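Long-range contacts in hypothetical protein (Nostoc punctiforme, PDB 2O62), which is of unknown function but belongs to the DUF3598 family and joins two antiparallel beta domains, both probably of calycin type: residues I140-A151 against I163-L172; H116-R124 against L213-S223. All coordinates share one frame; numbering follows the deposited sequence.

Interaction 1 of 2, residues I140-A151 against I163-L172; sequences INDLLGEWRGQA and IYSTTLKIQL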
loop_
_atom_site.group_PDB
_atom_site.type_symbol
_atom_site.label_atom_id
_atom_site.label_comp_id
_atom_site.label_asym_id
_atom_site.label_seq_id
_atom_site.Cartn_x
_atom_site.Cartn_y
_atom_site.Cartn_z
ATOM N N ILE A 140 13.536 -2.354 -11.613
ATOM C CA ILE A 140 13.064 -3.684 -12.063
ATOM C C ILE A 140 14.038 -4.766 -11.647
ATOM O O ILE A 140 13.664 -5.840 -11.202
ATOM C CB ILE A 140 12.967 -3.764 -13.608
ATOM C CG1 ILE A 140 11.923 -2.804 -14.114
ATOM C CG2 ILE A 140 12.593 -5.172 -14.064
ATOM C CD1 ILE A 140 10.600 -3.012 -13.500
ATOM N N ASN A 141 15.312 -4.494 -11.844
ATOM C CA ASN A 141 16.319 -5.471 -11.481
ATOM C C ASN A 141 16.324 -5.888 -10.008
ATOM O O ASN A 141 16.817 -6.959 -9.660
ATOM C CB ASN A 141 17.673 -4.965 -11.905
ATOM C CG ASN A 141 17.820 -4.950 -13.405
ATOM O OD1 ASN A 141 16.929 -5.367 -14.136
ATOM N ND2 ASN A 141 18.941 -4.459 -13.868
ATOM N N ASP A 142 15.765 -5.069 -9.134
ATOM C CA ASP A 142 15.623 -5.458 -7.729
ATOM C C ASP A 142 14.582 -6.572 -7.542
ATOM O O ASP A 142 14.541 -7.214 -6.496
ATOM C CB ASP A 142 15.170 -4.263 -6.899
ATOM C CG ASP A 142 16.230 -3.184 -6.797
ATOM O OD1 ASP A 142 17.463 -3.488 -6.794
ATOM O OD2 ASP A 142 15.826 -2.005 -6.680
ATOM N N LEU A 143 13.697 -6.732 -8.515
ATOM C CA LEU A 143 12.581 -7.647 -8.371
ATOM C C LEU A 143 12.738 -8.949 -9.133
ATOM O O LEU A 143 12.044 -9.916 -8.816
ATOM C CB LEU A 143 11.270 -6.978 -8.773
ATOM C CG LEU A 143 10.915 -5.730 -7.985
ATOM C CD1 LEU A 143 9.681 -5.066 -8.526
ATOM C CD2 LEU A 143 10.742 -6.073 -6.503
ATOM N N LEU A 144 13.640 -8.984 -10.116
ATOM C CA LEU A 144 13.752 -10.155 -10.962
ATOM C C LEU A 144 14.150 -11.352 -10.105
ATOM O O LEU A 144 15.027 -11.260 -9.234
ATOM C CB LEU A 144 14.796 -9.957 -12.052
ATOM C CG LEU A 144 14.535 -8.836 -13.039
ATOM C CD1 LEU A 144 15.720 -8.676 -13.950
ATOM C CD2 LEU A 144 13.274 -9.122 -13.840
ATOM N N GLY A 145 13.508 -12.484 -10.364
ATOM C CA GLY A 145 13.814 -13.709 -9.669
ATOM C C GLY A 145 12.515 -14.311 -9.213
ATOM O O GLY A 145 11.478 -14.074 -9.828
ATOM N N GLU A 146 12.592 -15.047 -8.112
ATOM C CA GLU A 146 11.448 -15.667 -7.485
ATOM C C GLU A 146 11.326 -15.328 -6.025
ATOM O O GLU A 146 12.303 -15.212 -5.333
ATOM C CB GLU A 146 11.569 -17.171 -7.610
ATOM C CG GLU A 146 11.363 -17.623 -9.032
ATOM C CD GLU A 146 11.414 -19.131 -9.200
ATOM O OE1 GLU A 146 11.102 -19.874 -8.219
ATOM O OE2 GLU A 146 11.791 -19.560 -10.315
ATOM N N TRP A 147 10.087 -15.201 -5.585
ATOM C CA TRP A 147 9.692 -14.769 -4.262
ATOM C C TRP A 147 8.661 -15.756 -3.761
ATOM O O TRP A 147 7.805 -16.206 -4.539
ATOM C CB TRP A 147 9.058 -13.371 -4.311
ATOM C CG TRP A 147 9.980 -12.343 -4.896
ATOM C CD1 TRP A 147 10.262 -12.106 -6.250
ATOM C CD2 TRP A 147 10.829 -11.465 -4.152
ATOM N NE1 TRP A 147 11.224 -11.114 -6.350
ATOM C CE2 TRP A 147 11.574 -10.699 -5.087
ATOM C CE3 TRP A 147 11.028 -11.253 -2.783
ATOM C CZ2 TRP A 147 12.517 -9.743 -4.679
ATOM C CZ3 TRP A 147 11.947 -10.305 -2.390
ATOM C CH2 TRP A 147 12.665 -9.549 -3.331
ATOM N N ARG A 148 8.746 -16.115 -2.487
ATOM C CA ARG A 148 7.796 -17.056 -1.894
ATOM C C ARG A 148 7.398 -16.520 -0.534
ATOM O O ARG A 148 8.244 -16.052 0.215
ATOM C CB ARG A 148 8.455 -18.441 -1.668
ATOM C CG ARG A 148 8.850 -19.256 -2.886
ATOM C CD ARG A 148 7.665 -19.956 -3.603
ATOM N NE ARG A 148 8.144 -20.988 -4.543
ATOM C CZ ARG A 148 8.790 -20.727 -5.685
ATOM N NH1 ARG A 148 9.039 -19.462 -6.066
ATOM N NH2 ARG A 148 9.190 -21.733 -6.464
ATOM N N GLY A 149 6.136 -16.690 -0.176
ATOM C CA GLY A 149 5.694 -16.315 1.127
ATOM C C GLY A 149 4.274 -16.689 1.422
ATOM O O GLY A 149 3.767 -17.683 0.918
ATOM N N GLN A 150 3.665 -15.894 2.292
ATOM C CA GLN A 150 2.329 -16.130 2.828
ATOM C C GLN A 150 1.562 -14.795 2.803
ATOM O O GLN A 150 2.165 -13.740 2.811
ATOM C CB GLN A 150 2.377 -16.644 4.278
ATOM C CG GLN A 150 2.995 -18.017 4.410
ATOM C CD GLN A 150 4.528 -18.020 4.362
ATOM O OE1 GLN A 150 5.177 -17.161 4.973
ATOM N NE2 GLN A 150 5.108 -19.019 3.660
ATOM N N ALA A 151 0.244 -14.877 2.766
ATOM C CA ALA A 151 -0.629 -13.712 2.759
ATOM C C ALA A 151 -1.691 -13.948 3.800
ATOM O O ALA A 151 -2.119 -15.066 3.959
ATOM C CB ALA A 151 -1.287 -13.553 1.432
ATOM N N ILE A 163 -5.580 -17.435 5.299
ATOM C CA ILE A 163 -4.136 -17.504 5.079
ATOM C C ILE A 163 -3.878 -18.287 3.803
ATOM O O ILE A 163 -4.459 -19.343 3.608
ATOM C CB ILE A 163 -3.422 -18.187 6.291
ATOM C CG1 ILE A 163 -3.564 -17.313 7.533
ATOM C CG2 ILE A 163 -1.956 -18.398 6.022
ATOM C CD1 ILE A 163 -3.339 -18.040 8.821
ATOM N N TYR A 164 -2.988 -17.759 2.968
ATOM C CA TYR A 164 -2.690 -18.310 1.660
ATOM C C TYR A 164 -1.191 -18.356 1.450
ATOM O O TYR A 164 -0.476 -17.546 2.028
ATOM C CB TYR A 164 -3.264 -17.356 0.611
ATOM C CG TYR A 164 -4.738 -17.124 0.746
ATOM C CD1 TYR A 164 -5.609 -17.987 0.182
ATOM C CD2 TYR A 164 -5.238 -16.029 1.426
ATOM C CE1 TYR A 164 -6.977 -17.826 0.292
ATOM C CE2 TYR A 164 -6.607 -15.834 1.550
ATOM C CZ TYR A 164 -7.473 -16.740 0.943
ATOM O OH TYR A 164 -8.844 -16.676 1.023
ATOM N N SER A 165 -0.742 -19.250 0.584
ATOM C CA SER A 165 0.620 -19.277 0.079
ATOM C C SER A 165 0.743 -18.385 -1.146
ATOM O O SER A 165 -0.181 -18.325 -1.982
ATOM C CB SER A 165 0.990 -20.676 -0.350
ATOM O OG SER A 165 1.085 -21.522 0.764
ATOM N N THR A 166 1.880 -17.727 -1.287
ATOM C CA THR A 166 2.125 -16.888 -2.446
ATOM C C THR A 166 3.430 -17.262 -3.089
ATOM O O THR A 166 4.356 -17.690 -2.414
ATOM C CB THR A 166 2.187 -15.425 -2.083
ATOM O OG1 THR A 166 3.324 -15.152 -1.241
ATOM C CG2 THR A 166 0.932 -15.008 -1.363
ATOM N N THR A 167 3.465 -17.064 -4.402
ATOM C CA THR A 167 4.640 -17.195 -5.240
ATOM C C THR A 167 4.614 -15.993 -6.205
ATOM O O THR A 167 3.565 -15.622 -6.740
ATOM C CB THR A 167 4.586 -18.525 -6.044
ATOM O OG1 THR A 167 4.636 -19.653 -5.140
ATOM C CG2 THR A 167 5.756 -18.639 -6.977
ATOM N N LEU A 168 5.761 -15.405 -6.462
ATOM C CA LEU A 168 5.871 -14.380 -7.480
ATOM C C LEU A 168 7.153 -14.631 -8.237
ATOM O O LEU A 168 8.220 -14.722 -7.636
ATOM C CB LEU A 168 5.893 -13.027 -6.786
ATOM C CG LEU A 168 6.183 -11.739 -7.532
ATOM C CD1 LEU A 168 5.279 -11.643 -8.693
ATOM C CD2 LEU A 168 5.882 -10.586 -6.538
ATOM N N LYS A 169 7.049 -14.818 -9.547
ATOM C CA LYS A 169 8.210 -14.995 -10.426
ATOM C C LYS A 169 8.215 -13.833 -11.418
ATOM O O LYS A 169 7.178 -13.527 -12.005
ATOM C CB LYS A 169 8.130 -16.331 -11.195
ATOM C CG LYS A 169 7.848 -17.532 -10.292
ATOM C CD LYS A 169 7.867 -18.875 -10.991
ATOM C CE LYS A 169 7.855 -20.035 -9.967
ATOM N NZ LYS A 169 7.986 -21.394 -10.621
ATOM N N ILE A 170 9.362 -13.186 -11.587
ATOM C CA ILE A 170 9.485 -12.042 -12.458
ATOM C C ILE A 170 10.752 -12.245 -13.272
ATOM O O ILE A 170 11.824 -12.421 -12.716
ATOM C CB ILE A 170 9.537 -10.719 -11.644
ATOM C CG1 ILE A 170 8.307 -10.635 -10.766
ATOM C CG2 ILE A 170 9.583 -9.517 -12.565
ATOM C CD1 ILE A 170 8.272 -9.416 -9.885
ATOM N N GLN A 171 10.610 -12.299 -14.586
ATOM C CA GLN A 171 11.762 -12.451 -15.431
ATOM C C GLN A 171 11.617 -11.604 -16.688
ATOM O O GLN A 171 10.500 -11.348 -17.139
ATOM C CB GLN A 171 11.972 -13.925 -15.796
ATOM C CG GLN A 171 12.066 -14.911 -14.567
ATOM C CD GLN A 171 13.377 -14.868 -13.653
ATOM O OE1 GLN A 171 14.337 -14.074 -13.827
ATOM N NE2 GLN A 171 13.383 -15.774 -12.668
ATOM N N LEU A 172 12.755 -11.189 -17.255
ATOM C CA LEU A 172 12.755 -10.522 -18.535
ATOM C C LEU A 172 12.685 -11.619 -19.574
ATOM O O LEU A 172 13.320 -12.672 -19.393
ATOM C CB LEU A 172 14.039 -9.710 -18.746
ATOM C CG LEU A 172 14.227 -8.584 -17.725
ATOM C CD1 LEU A 172 15.573 -7.869 -17.953
ATOM C CD2 LEU A 172 13.080 -7.596 -17.792
HETATM O O HOH W 1 3.502 -21.050 2.384
#
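E146 OE1, on a carboxylate lying alongside the K169 chain, is gripped end-on by two nitrogens of R148: NH1 at 3.0 Å and, at a more bent angle, NH2 at 3.2 Å from E146 OE1. R148 bends at its second torsion (chi2 -77°), which folds its guanidinium back toward E146, the carboxylate carbon lying at the guanidinium's edge, in its plane, while T167 CG2 sits over one face, 3.5 Å from R148 NH1. K169 runs extended beside E146, pointing the same way, with K169 CE 3.7 Å from E146 OE1; its charged NZ stays beyond salt-bridge distance. Beneath these side chains, strands 145-151 and 163-172 form an antiparallel hairpin, the first in the C-terminal barrel, where G145, W147, G149 and A151 make hydrogen-bonded pairs with I170, L168, T166 and Y164. The shortest of these bonds, from W147 N to L168 O, measures 2.8 Å. On the opposite sheet face from E146, W147 turns its indole so that NE1 meets L143 O at 2.9 Å almost straight (170°), in the ring plane; this fixes the ring's rotation and ties the preceding turn to the strand. L168 packs its CB against W147 CB, and R246 and R248 of strand 245-253 reach it from elsewhere in the barrel. G149 passes close by T166, whose OG1 is 3.2 Å from G149 C. Near the start of the hairpin, L144 crosses I170 and L172 at about right angles, with CD2 3.9 Å from I170 CG2. The two sheet faces thus differ in chemistry: the E146 side carries a charged row in which the acid probably offsets two neighbouring cations, whereas the W147 side is largely buried and mixes apolar packing with polar groups satisfied close by, W147 NE1 by the turn and T166 OG1, weakly, by E267 of neighbouring strand 259-269.

Interaction 2 of 2, residues H116-R124 against L213-S223; sequences HLNGLTLIR and LLLPDGASATS
Strands 117-124 and 219-223 run roughly antiparallel (150°), but their axes stay 10.0 Å apart with no hydrogen bond between them: a sheet-on-sheet packing, through side chains, between two domains probably both of calycin type. A classic beta bulge, N118 and G119 opposite L110, shifts the alternation so that L117 and L120 both point toward the partner hairpin. L120 sends CD1 past L213 in the opposite direction, the methyl tightly set 3.3 Å from L213 CD2, and its CD2 rests 4.0 Å from A221 CB. L122, with CG anti to its N (chi1 -166°), spreads its methyls over the hairpin end, CD1 on A219 CB and CD2 near P216. At the turn, R124 slides past D217, CD 3.7 Å from D217 CB, yet their charges pair elsewhere: R124 NH1 with E134 and D217 with R103. Replacing R124 by an alanine would probably leave E134 without this charged mate and open a gap beside P216 and D217. At the other end L117 lays CD2 3.4 Å from S223 OG, a hydroxyl hydrogen-bonded to Q109.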
loop_
_atom_site.group_PDB
_atom_site.type_symbol
_atom_site.label_atom_id
_atom_site.label_comp_id
_atom_site.label_asym_id
_atom_site.label_seq_id
_atom_site.Cartn_x
_atom_site.Cartn_y
_atom_site.Cartn_z
ATOM N N HIS A 116 -8.929 7.401 -13.776
ATOM C CA HIS A 116 -7.508 7.267 -14.056
ATOM C C HIS A 116 -6.669 7.753 -12.881
ATOM O O HIS A 116 -7.038 8.703 -12.207
ATOM C CB HIS A 116 -7.134 8.085 -15.282
ATOM C CG HIS A 116 -7.782 7.618 -16.536
ATOM N ND1 HIS A 116 -8.502 8.457 -17.353
ATOM C CD2 HIS A 116 -7.845 6.397 -17.102
ATOM C CE1 HIS A 116 -8.954 7.779 -18.393
ATOM N NE2 HIS A 116 -8.576 6.522 -18.260
ATOM N N LEU A 117 -5.519 7.119 -12.647
ATOM C CA LEU A 117 -4.614 7.558 -11.591
ATOM C C LEU A 117 -4.193 9.014 -11.835
ATOM O O LEU A 117 -3.773 9.383 -12.934
ATOM C CB LEU A 117 -3.401 6.639 -11.475
ATOM C CG LEU A 117 -2.393 6.935 -10.361
ATOM C CD1 LEU A 117 -2.954 6.628 -9.021
ATOM C CD2 LEU A 117 -1.181 6.084 -10.580
ATOM N N ASN A 118 -4.410 9.842 -10.812
ATOM C CA ASN A 118 -4.142 11.289 -10.850
ATOM C C ASN A 118 -2.870 11.676 -10.066
ATOM O O ASN A 118 -2.210 12.631 -10.385
ATOM C CB ASN A 118 -5.326 12.057 -10.258
ATOM C CG ASN A 118 -5.162 13.568 -10.334
ATOM O OD1 ASN A 118 -4.994 14.219 -9.305
ATOM N ND2 ASN A 118 -5.168 14.122 -11.544
ATOM N N GLY A 119 -2.574 10.953 -8.996
ATOM C CA GLY A 119 -1.435 11.268 -8.193
ATOM C C GLY A 119 -1.261 10.242 -7.091
ATOM O O GLY A 119 -2.157 9.422 -6.800
ATOM N N LEU A 120 -0.078 10.281 -6.512
ATOM C CA LEU A 120 0.231 9.517 -5.312
ATOM C C LEU A 120 0.894 10.347 -4.232
ATOM O O LEU A 120 1.589 11.330 -4.513
ATOM C CB LEU A 120 1.173 8.393 -5.628
ATOM C CG LEU A 120 0.998 7.514 -6.877
ATOM C CD1 LEU A 120 2.337 7.031 -7.297
ATOM C CD2 LEU A 120 0.166 6.329 -6.613
ATOM N N THR A 121 0.713 9.890 -3.005
ATOM C CA THR A 121 1.380 10.473 -1.854
ATOM C C THR A 121 2.193 9.334 -1.216
ATOM O O THR A 121 1.687 8.249 -0.974
ATOM C CB THR A 121 0.382 11.103 -0.874
ATOM O OG1 THR A 121 -0.445 12.058 -1.556
ATOM C CG2 THR A 121 1.136 11.816 0.289
ATOM N N LEU A 122 3.466 9.585 -0.994
ATOM C CA LEU A 122 4.361 8.647 -0.357
ATOM C C LEU A 122 4.806 9.252 0.931
ATOM O O LEU A 122 5.365 10.321 0.932
ATOM C CB LEU A 122 5.544 8.350 -1.251
ATOM C CG LEU A 122 6.383 7.139 -0.871
ATOM C CD1 LEU A 122 5.594 5.855 -1.137
ATOM C CD2 LEU A 122 7.635 7.198 -1.736
ATOM N N ILE A 123 4.465 8.590 2.039
ATOM C CA ILE A 123 4.779 9.083 3.339
ATOM C C ILE A 123 5.821 8.128 3.935
ATOM O O ILE A 123 5.513 6.978 4.288
ATOM C CB ILE A 123 3.532 9.158 4.205
ATOM C CG1 ILE A 123 2.454 10.037 3.523
ATOM C CG2 ILE A 123 3.882 9.676 5.587
ATOM C CD1 ILE A 123 1.038 9.956 4.188
ATOM N N ARG A 124 7.052 8.620 4.045
ATOM C CA ARG A 124 8.186 7.835 4.551
ATOM C C ARG A 124 8.550 8.323 5.931
ATOM O O ARG A 124 9.048 9.422 6.064
ATOM C CB ARG A 124 9.403 7.978 3.631
ATOM C CG ARG A 124 9.174 7.398 2.254
ATOM C CD ARG A 124 10.183 7.904 1.260
ATOM N NE ARG A 124 9.848 9.233 0.790
ATOM C CZ ARG A 124 10.575 9.936 -0.085
ATOM N NH1 ARG A 124 11.679 9.448 -0.582
ATOM N NH2 ARG A 124 10.144 11.117 -0.473
ATOM N N LEU A 213 4.120 1.348 -10.866
ATOM C CA LEU A 213 5.052 2.447 -10.828
ATOM C C LEU A 213 6.084 2.188 -9.748
ATOM O O LEU A 213 5.743 1.855 -8.596
ATOM C CB LEU A 213 4.306 3.745 -10.571
ATOM C CG LEU A 213 5.140 4.990 -10.327
ATOM C CD1 LEU A 213 5.863 5.415 -11.593
ATOM C CD2 LEU A 213 4.287 6.132 -9.821
ATOM N N LEU A 214 7.349 2.318 -10.122
ATOM C CA LEU A 214 8.442 2.049 -9.199
ATOM C C LEU A 214 8.844 3.375 -8.558
ATOM O O LEU A 214 9.006 4.376 -9.263
ATOM C CB LEU A 214 9.621 1.486 -9.966
ATOM C CG LEU A 214 9.266 0.287 -10.875
ATOM C CD1 LEU A 214 10.512 -0.128 -11.631
ATOM C CD2 LEU A 214 8.666 -0.823 -10.092
ATOM N N LEU A 215 8.972 3.379 -7.238
ATOM C CA LEU A 215 9.152 4.601 -6.494
ATOM C C LEU A 215 10.343 4.588 -5.557
ATOM O O LEU A 215 11.039 3.553 -5.389
ATOM C CB LEU A 215 7.872 4.842 -5.672
ATOM C CG LEU A 215 6.597 5.179 -6.465
ATOM C CD1 LEU A 215 5.349 4.942 -5.600
ATOM C CD2 LEU A 215 6.666 6.609 -7.017
ATOM N N PRO A 216 10.614 5.751 -4.931
ATOM C CA PRO A 216 11.596 5.755 -3.868
ATOM C C PRO A 216 11.300 4.804 -2.670
ATOM O O PRO A 216 10.149 4.339 -2.435
ATOM C CB PRO A 216 11.569 7.207 -3.382
ATOM C CG PRO A 216 11.066 7.998 -4.538
ATOM C CD PRO A 216 10.082 7.116 -5.195
ATOM N N ASP A 217 12.360 4.550 -1.911
ATOM C CA ASP A 217 12.271 3.808 -0.650
ATOM C C ASP A 217 11.765 2.375 -0.843
ATOM O O ASP A 217 11.057 1.833 0.014
ATOM C CB ASP A 217 11.365 4.550 0.324
ATOM C CG ASP A 217 11.487 4.022 1.774
ATOM O OD1 ASP A 217 12.629 3.750 2.258
ATOM O OD2 ASP A 217 10.440 3.826 2.444
ATOM N N GLY A 218 12.089 1.814 -2.004
ATOM C CA GLY A 218 11.720 0.435 -2.386
ATOM C C GLY A 218 10.224 0.232 -2.573
ATOM O O GLY A 218 9.738 -0.900 -2.630
ATOM N N ALA A 219 9.490 1.344 -2.767
ATOM C CA ALA A 219 8.040 1.323 -2.920
ATOM C C ALA A 219 7.571 1.094 -4.353
ATOM O O ALA A 219 8.224 1.493 -5.326
ATOM C CB ALA A 219 7.454 2.595 -2.409
ATOM N N SER A 220 6.421 0.458 -4.489
ATOM C CA SER A 220 5.758 0.357 -5.755
ATOM C C SER A 220 4.273 0.614 -5.576
ATOM O O SER A 220 3.708 0.396 -4.489
ATOM C CB SER A 220 6.014 -1.012 -6.416
ATOM O OG SER A 220 5.602 -2.071 -5.598
ATOM N N ALA A 221 3.656 1.119 -6.627
ATOM C CA ALA A 221 2.213 1.262 -6.652
ATOM C C ALA A 221 1.654 0.542 -7.879
ATOM O O ALA A 221 2.099 0.787 -8.994
ATOM C CB ALA A 221 1.850 2.714 -6.718
ATOM N N THR A 222 0.647 -0.302 -7.692
ATOM C CA THR A 222 -0.025 -0.971 -8.816
ATOM C C THR A 222 -1.456 -0.429 -8.906
ATOM O O THR A 222 -2.195 -0.472 -7.929
ATOM C CB THR A 222 0.032 -2.526 -8.668
ATOM O OG1 THR A 222 1.407 -2.925 -8.672
ATOM C CG2 THR A 222 -0.689 -3.229 -9.798
ATOM N N SER A 223 -1.792 0.120 -10.064
ATOM C CA SER A 223 -3.006 0.878 -10.298
ATOM C C SER A 223 -3.783 0.317 -11.477
ATOM O O SER A 223 -3.189 0.092 -12.535
ATOM C CB SER A 223 -2.708 2.328 -10.646
ATOM O OG SER A 223 -1.930 2.929 -9.602
#

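Overall arrangement
From the N terminus the chain first builds the nine-stranded sheet, whose strand 117-127 supplies the first half of interaction 2. It then crosses into the ten-stranded barrel, and interaction 1 closes a short loop of 11 residues as strand 162-172 folds back on 145-155. Four strands on, 213-223 returns to 116-124, so interaction 2 spans 88 intervening residues and encloses the whole of interaction 1. The first contact is internal to the barrel; the second joins barrel and N-terminal sheet. Their centres lie about 19 Å apart, but they meet where I140 CD1 packs 3.4 Å from L214 CD1, bringing the lead-in to the hairpin onto strand 210-214.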